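Local coordinates for protein phosphotransferase system, HPr-related proteins (Thermoanaerobacter tengcongensis, PDB 3LE1) that probably serves as the general, non-sugar-specific phosphocarrier of the phosphoenolpyruvate-dependent sugar phosphotransferase system that drives sugar uptake, at residues L14-A19 / I50-V55; L21-A26 / A76-I81. All blocks are in the same frame, centred on the assembly; numbering follows the deposited sequence.

Both contacts start from helix 16-26, which packs with helices 47-53 and 70-82 against a four-stranded antiparallel sheet in the open-faced sandwich of HPr. Interaction 1 joins its N-terminal end to the end of helix 47-53 at the probable phosphorylation site, so a buried apolar patch lies beside a main-chain hydrogen bond, a bridging water and a partly exposed histidine. Interaction 2 joins its C-terminal half to helix 70-82, nearer the centre of the chain, mainly through apolar and CH-pi packing, with no polar bond between the segments. Phe22 connects the two: its CE2 lies 3.8 Å from Ile50 CD1, its CD1 4.1 Å from Leu14 CD2, making one continuous core.

Interaction 1. Residues L14-A19 / I50-V55; sequences LHARPA and IMSLGV
Residues 14-15 are loop, His15 alone being extended, leading into helix 16-26; residues 50-53 are the last turn of helix 47-53, and Gly54, with positive phi (59/59), leads out of it to Val55. The closest CA pairs are Leu14 with Val55 at 5.3 Å and His15 with Met51 at 7.0 Å. Leu14 (phi/psi -89/72, rotamer mt) donates from its N to Val55 O at 2.9 Å, and its CB rests 3.9 Å from Val55 CB and 3.9 Å from Ile50 CG2. A water ties the backbones together: it donates to Leu14 O (2.9 Å) and Ile50 O (3.0 Å) and accepts from Val55 N (2.7 Å). His15 (-140/159) has chi1 m and chi2 90°, which carries CE1 to 3.2 Å from Val55 O and CD2 to 3.7 Å from Met51 CE; Met51, with chi values m, m, p, also brings CE within 3.4 Å of Leu14 O. The ND1 of His15 is hydrogen-bonded to Thr12 O. Ala16 turns the chain sharply with positive phi (51/-137), its CB pointing away from residues 50-55. Within the helix, Ala19 points its CA-to-CB bond toward residues 50-55, its CB 4.2 Å from Ile50 CG2 and 4.3 Å from Met51 CE. Leu14 and Ile50 both continue onto Phe22, linking this junction to the core. LHARPA forms part of the HPr histidine signature, so His15 is probably the phosphoryl carrier. Buried apolar packing, one direct hydrogen bond and one water thus join the backbone on both segments beside it, while the imidazole stays partly exposed, consistent with transfer to partner proteins.

Interaction 2. Residues L21-A26 / A76-I81; sequences LFVQTA and ALVDLI
Phe22, with chi1 t and chi2 90°, lays one ring face against Leu77: CD2 of Leu77 stands 4.0 Å from the ring centroid, 17° off the normal, a CH-pi contact. At the ring edge, CE1 of Phe22 meets Ile81 CD1 at 4.0 Å. Helical segments 21-26 and 76-81 run nearly antiparallel, their axes 9.9 Å apart at an angle of 155°, and the nearest CA pair is Thr25 with Leu77 at 6.8 Å. Leu77 (mt) also sends CD2 to 3.9 Å from Thr25 CG2 and 4.3 Å from Ala26 CB. Thr25 (m) places CG2 3.9 Å from Ala76 CB, while its OG1 donates to Leu21 O at 3.0 Å. Leu80 (tp) covers that hydroxyl, its CD2 3.3 Å from Thr25 OG1 and 3.9 Å from Phe22 CA. Phe22 and Leu77 continue onto strand 32-37, the helices packing side by side on one sheet face, as in HPr's open-faced beta-sandwich. With its hydroxyl bonded within its own helix, Thr25 can lie under Leu80, and van der Waals and CH-pi packing hold the contact.

Interaction 1. Residues L14-A19 / I50-V55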
loop_
_atom_site.group_PDB
_atom_site.type_symbol
_atom_site.label_atom_id
_atom_site.label_comp_id
_atom_site.label_asym_id
_atom_site.label_seq_id
_atom_site.Cartn_x
_atom_site.Cartn_y
_atom_site.Cartn_z
ATOM N N LEU A 14 3.955 -0.218 7.751
ATOM C CA LEU A 14 4.152 -1.222 6.719
ATOM C C LEU A 14 5.418 -2.040 6.966
ATOM O O LEU A 14 6.428 -1.901 6.266
ATOM C CB LEU A 14 4.164 -0.581 5.330
ATOM C CG LEU A 14 2.849 0.078 4.914
ATOM C CD1 LEU A 14 2.890 0.452 3.441
ATOM C CD2 LEU A 14 1.668 -0.852 5.192
ATOM N N HIS A 15 5.351 -2.894 7.982
ATOM C CA HIS A 15 6.452 -3.777 8.335
ATOM C C HIS A 15 5.911 -5.145 8.713
ATOM O O HIS A 15 4.741 -5.273 9.060
ATOM C CB HIS A 15 7.239 -3.190 9.508
ATOM C CG HIS A 15 7.988 -1.943 9.162
ATOM N ND1 HIS A 15 7.437 -0.687 9.283
ATOM C CD2 HIS A 15 9.246 -1.757 8.692
ATOM C CE1 HIS A 15 8.320 0.221 8.902
ATOM N NE2 HIS A 15 9.425 -0.405 8.535
ATOM N N ALA A 16 6.761 -6.164 8.644
ATOM C CA ALA A 16 6.375 -7.499 9.099
ATOM C C ALA A 16 5.054 -7.948 8.484
ATOM O O ALA A 16 4.825 -7.752 7.288
ATOM C CB ALA A 16 6.299 -7.544 10.627
ATOM N N ARG A 17 4.187 -8.545 9.295
ATOM C CA ARG A 17 2.946 -9.117 8.774
ATOM C C ARG A 17 2.167 -8.191 7.832
ATOM O O ARG A 17 1.907 -8.560 6.683
ATOM C CB ARG A 17 2.031 -9.626 9.897
ATOM C CG ARG A 17 0.734 -10.196 9.345
ATOM C CD ARG A 17 0.054 -11.157 10.299
ATOM N NE ARG A 17 -0.816 -12.080 9.571
ATOM C CZ ARG A 17 -2.075 -11.816 9.234
ATOM N NH1 ARG A 17 -2.612 -10.648 9.550
ATOM N NH2 ARG A 17 -2.795 -12.718 8.574
ATOM N N PRO A 18 1.768 -7.002 8.317
ATOM C CA PRO A 18 1.072 -6.051 7.445
ATOM C C PRO A 18 1.795 -5.812 6.116
ATOM O O PRO A 18 1.146 -5.829 5.072
ATOM C CB PRO A 18 1.027 -4.781 8.292
ATOM C CG PRO A 18 0.973 -5.289 9.708
ATOM C CD PRO A 18 1.814 -6.535 9.716
ATOM N N ALA A 19 3.111 -5.609 6.139
ATOM C CA ALA A 19 3.849 -5.403 4.897
ATOM C C ALA A 19 3.681 -6.601 3.957
ATOM O O ALA A 19 3.480 -6.440 2.753
ATOM C CB ALA A 19 5.325 -5.152 5.180
ATOM N N ILE A 50 8.827 -1.618 -0.332
ATOM C CA ILE A 50 8.061 -1.289 0.865
ATOM C C ILE A 50 8.995 -1.018 2.049
ATOM O O ILE A 50 8.877 0.009 2.720
ATOM C CB ILE A 50 7.036 -2.402 1.199
ATOM C CG1 ILE A 50 6.037 -2.552 0.045
ATOM C CG2 ILE A 50 6.302 -2.101 2.502
ATOM C CD1 ILE A 50 5.202 -1.305 -0.202
ATOM N N MET A 51 9.943 -1.923 2.279
ATOM C CA MET A 51 10.906 -1.759 3.363
ATOM C C MET A 51 11.670 -0.452 3.234
ATOM O O MET A 51 11.806 0.300 4.206
ATOM C CB MET A 51 11.903 -2.910 3.370
ATOM C CG MET A 51 11.282 -4.268 3.607
ATOM S SD MET A 51 10.791 -4.503 5.317
ATOM C CE MET A 51 9.290 -3.525 5.423
ATOM N N SER A 52 12.171 -0.195 2.028
ATOM C CA SER A 52 12.935 1.017 1.743
ATOM C C SER A 52 12.135 2.255 2.109
ATOM O O SER A 52 12.680 3.248 2.590
ATOM C CB SER A 52 13.289 1.087 0.258
ATOM O OG SER A 52 12.278 1.762 -0.477
ATOM N N LEU A 53 10.833 2.191 1.875
ATOM C CA LEU A 53 9.971 3.343 2.071
ATOM C C LEU A 53 9.871 3.767 3.549
ATOM O O LEU A 53 9.710 4.949 3.843
ATOM C CB LEU A 53 8.599 3.047 1.470
ATOM C CG LEU A 53 7.882 4.163 0.709
ATOM C CD1 LEU A 53 6.647 4.615 1.429
ATOM C CD2 LEU A 53 8.792 5.353 0.413
ATOM N N GLY A 54 9.980 2.807 4.467
ATOM C CA GLY A 54 9.957 3.099 5.890
ATOM C C GLY A 54 8.679 3.787 6.335
ATOM O O GLY A 54 8.696 4.911 6.845
ATOM N N VAL A 55 7.556 3.113 6.113
ATOM C CA VAL A 55 6.256 3.639 6.512
ATOM C C VAL A 55 5.888 3.176 7.917
ATOM O O VAL A 55 5.749 1.973 8.167
ATOM C CB VAL A 55 5.151 3.169 5.558
ATOM C CG1 VAL A 55 3.812 3.775 5.971
ATOM C CG2 VAL A 55 5.508 3.530 4.121
HETATM O O HOH W 1 7.913 0.454 5.534
#

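Interaction 2. Residues L21-A26 / A76-I81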
loop_
_atom_site.group_PDB
_atom_site.type_symbol
_atom_site.label_atom_id
_atom_site.label_comp_id
_atom_site.label_asym_id
_atom_site.label_seq_id
_atom_site.Cartn_x
_atom_site.Cartn_y
_atom_site.Cartn_z
ATOM N N LEU A 21 1.256 -8.796 3.901
ATOM C CA LEU A 21 -0.140 -8.818 3.473
ATOM C C LEU A 21 -0.416 -7.714 2.466
ATOM O O LEU A 21 -1.189 -7.897 1.525
ATOM C CB LEU A 21 -1.061 -8.636 4.672
ATOM C CG LEU A 21 -1.243 -9.853 5.580
ATOM C CD1 LEU A 21 -1.536 -9.413 6.998
ATOM C CD2 LEU A 21 -2.335 -10.758 5.051
ATOM N N PHE A 22 0.201 -6.559 2.689
ATOM C CA PHE A 22 0.074 -5.437 1.777
ATOM C C PHE A 22 0.520 -5.856 0.384
ATOM O O PHE A 22 -0.220 -5.676 -0.577
ATOM C CB PHE A 22 0.895 -4.247 2.273
ATOM C CG PHE A 22 0.714 -2.997 1.453
ATOM C CD1 PHE A 22 -0.269 -2.073 1.775
ATOM C CD2 PHE A 22 1.535 -2.739 0.365
ATOM C CE1 PHE A 22 -0.427 -0.922 1.025
ATOM C CE2 PHE A 22 1.378 -1.583 -0.385
ATOM C CZ PHE A 22 0.398 -0.678 -0.049
ATOM N N VAL A 23 1.717 -6.444 0.286
ATOM C CA VAL A 23 2.283 -6.871 -0.988
ATOM C C VAL A 23 1.453 -8.010 -1.562
ATOM O O VAL A 23 1.236 -8.098 -2.772
ATOM C CB VAL A 23 3.738 -7.348 -0.816
ATOM C CG1 VAL A 23 4.220 -8.076 -2.063
ATOM C CG2 VAL A 23 4.652 -6.176 -0.488
ATOM N N GLN A 24 1.001 -8.873 -0.663
ATOM C CA GLN A 24 0.111 -9.967 -0.988
ATOM C C GLN A 24 -1.158 -9.451 -1.662
ATOM O O GLN A 24 -1.557 -9.932 -2.710
ATOM C CB GLN A 24 -0.244 -10.704 0.306
ATOM N N THR A 25 -1.781 -8.458 -1.046
ATOM C CA THR A 25 -3.020 -7.911 -1.566
ATOM C C THR A 25 -2.775 -7.181 -2.886
ATOM O O THR A 25 -3.505 -7.387 -3.862
ATOM C CB THR A 25 -3.689 -6.991 -0.523
ATOM O OG1 THR A 25 -4.017 -7.767 0.640
ATOM C CG2 THR A 25 -4.951 -6.354 -1.073
ATOM N N ALA A 26 -1.741 -6.344 -2.926
ATOM C CA ALA A 26 -1.397 -5.631 -4.156
ATOM C C ALA A 26 -1.165 -6.623 -5.278
ATOM O O ALA A 26 -1.573 -6.400 -6.421
ATOM C CB ALA A 26 -0.155 -4.771 -3.953
ATOM N N ALA A 76 -8.950 -2.257 -2.590
ATOM C CA ALA A 76 -8.564 -3.407 -1.777
ATOM C C ALA A 76 -7.494 -3.024 -0.750
ATOM O O ALA A 76 -7.495 -3.489 0.401
ATOM C CB ALA A 76 -8.065 -4.530 -2.664
ATOM N N LEU A 77 -6.577 -2.165 -1.170
ATOM C CA LEU A 77 -5.513 -1.706 -0.282
ATOM C C LEU A 77 -6.042 -0.724 0.766
ATOM O O LEU A 77 -5.658 -0.777 1.947
ATOM C CB LEU A 77 -4.397 -1.072 -1.113
ATOM C CG LEU A 77 -3.644 -2.111 -1.947
ATOM C CD1 LEU A 77 -2.756 -1.447 -2.995
ATOM C CD2 LEU A 77 -2.835 -3.087 -1.083
ATOM N N VAL A 78 -6.928 0.166 0.335
ATOM C CA VAL A 78 -7.558 1.118 1.236
ATOM C C VAL A 78 -8.294 0.380 2.343
ATOM O O VAL A 78 -8.126 0.693 3.524
ATOM C CB VAL A 78 -8.555 2.022 0.482
ATOM C CG1 VAL A 78 -9.533 2.702 1.448
ATOM C CG2 VAL A 78 -7.810 3.036 -0.359
ATOM N N ASP A 79 -9.092 -0.605 1.942
ATOM C CA ASP A 79 -9.819 -1.456 2.873
ATOM C C ASP A 79 -8.892 -2.231 3.808
ATOM O O ASP A 79 -9.180 -2.371 4.990
ATOM C CB ASP A 79 -10.747 -2.411 2.106
ATOM C CG ASP A 79 -11.880 -1.678 1.391
ATOM O OD1 ASP A 79 -12.069 -0.471 1.636
ATOM O OD2 ASP A 79 -12.590 -2.312 0.581
ATOM N N LEU A 80 -7.780 -2.733 3.287
ATOM C CA LEU A 80 -6.839 -3.460 4.135
ATOM C C LEU A 80 -6.271 -2.531 5.203
ATOM O O LEU A 80 -6.207 -2.878 6.381
ATOM C CB LEU A 80 -5.716 -4.056 3.292
ATOM C CG LEU A 80 -4.763 -5.089 3.894
ATOM C CD1 LEU A 80 -5.495 -6.375 4.270
ATOM C CD2 LEU A 80 -3.653 -5.388 2.915
ATOM N N ILE A 81 -5.874 -1.333 4.792
ATOM C CA ILE A 81 -5.327 -0.350 5.720
ATOM C C ILE A 81 -6.350 0.114 6.767
ATOM O O ILE A 81 -6.045 0.164 7.961
ATOM C CB ILE A 81 -4.721 0.849 4.964
ATOM C CG1 ILE A 81 -3.405 0.427 4.305
ATOM C CG2 ILE A 81 -4.497 2.031 5.899
ATOM C CD1 ILE A 81 -2.934 1.339 3.177
#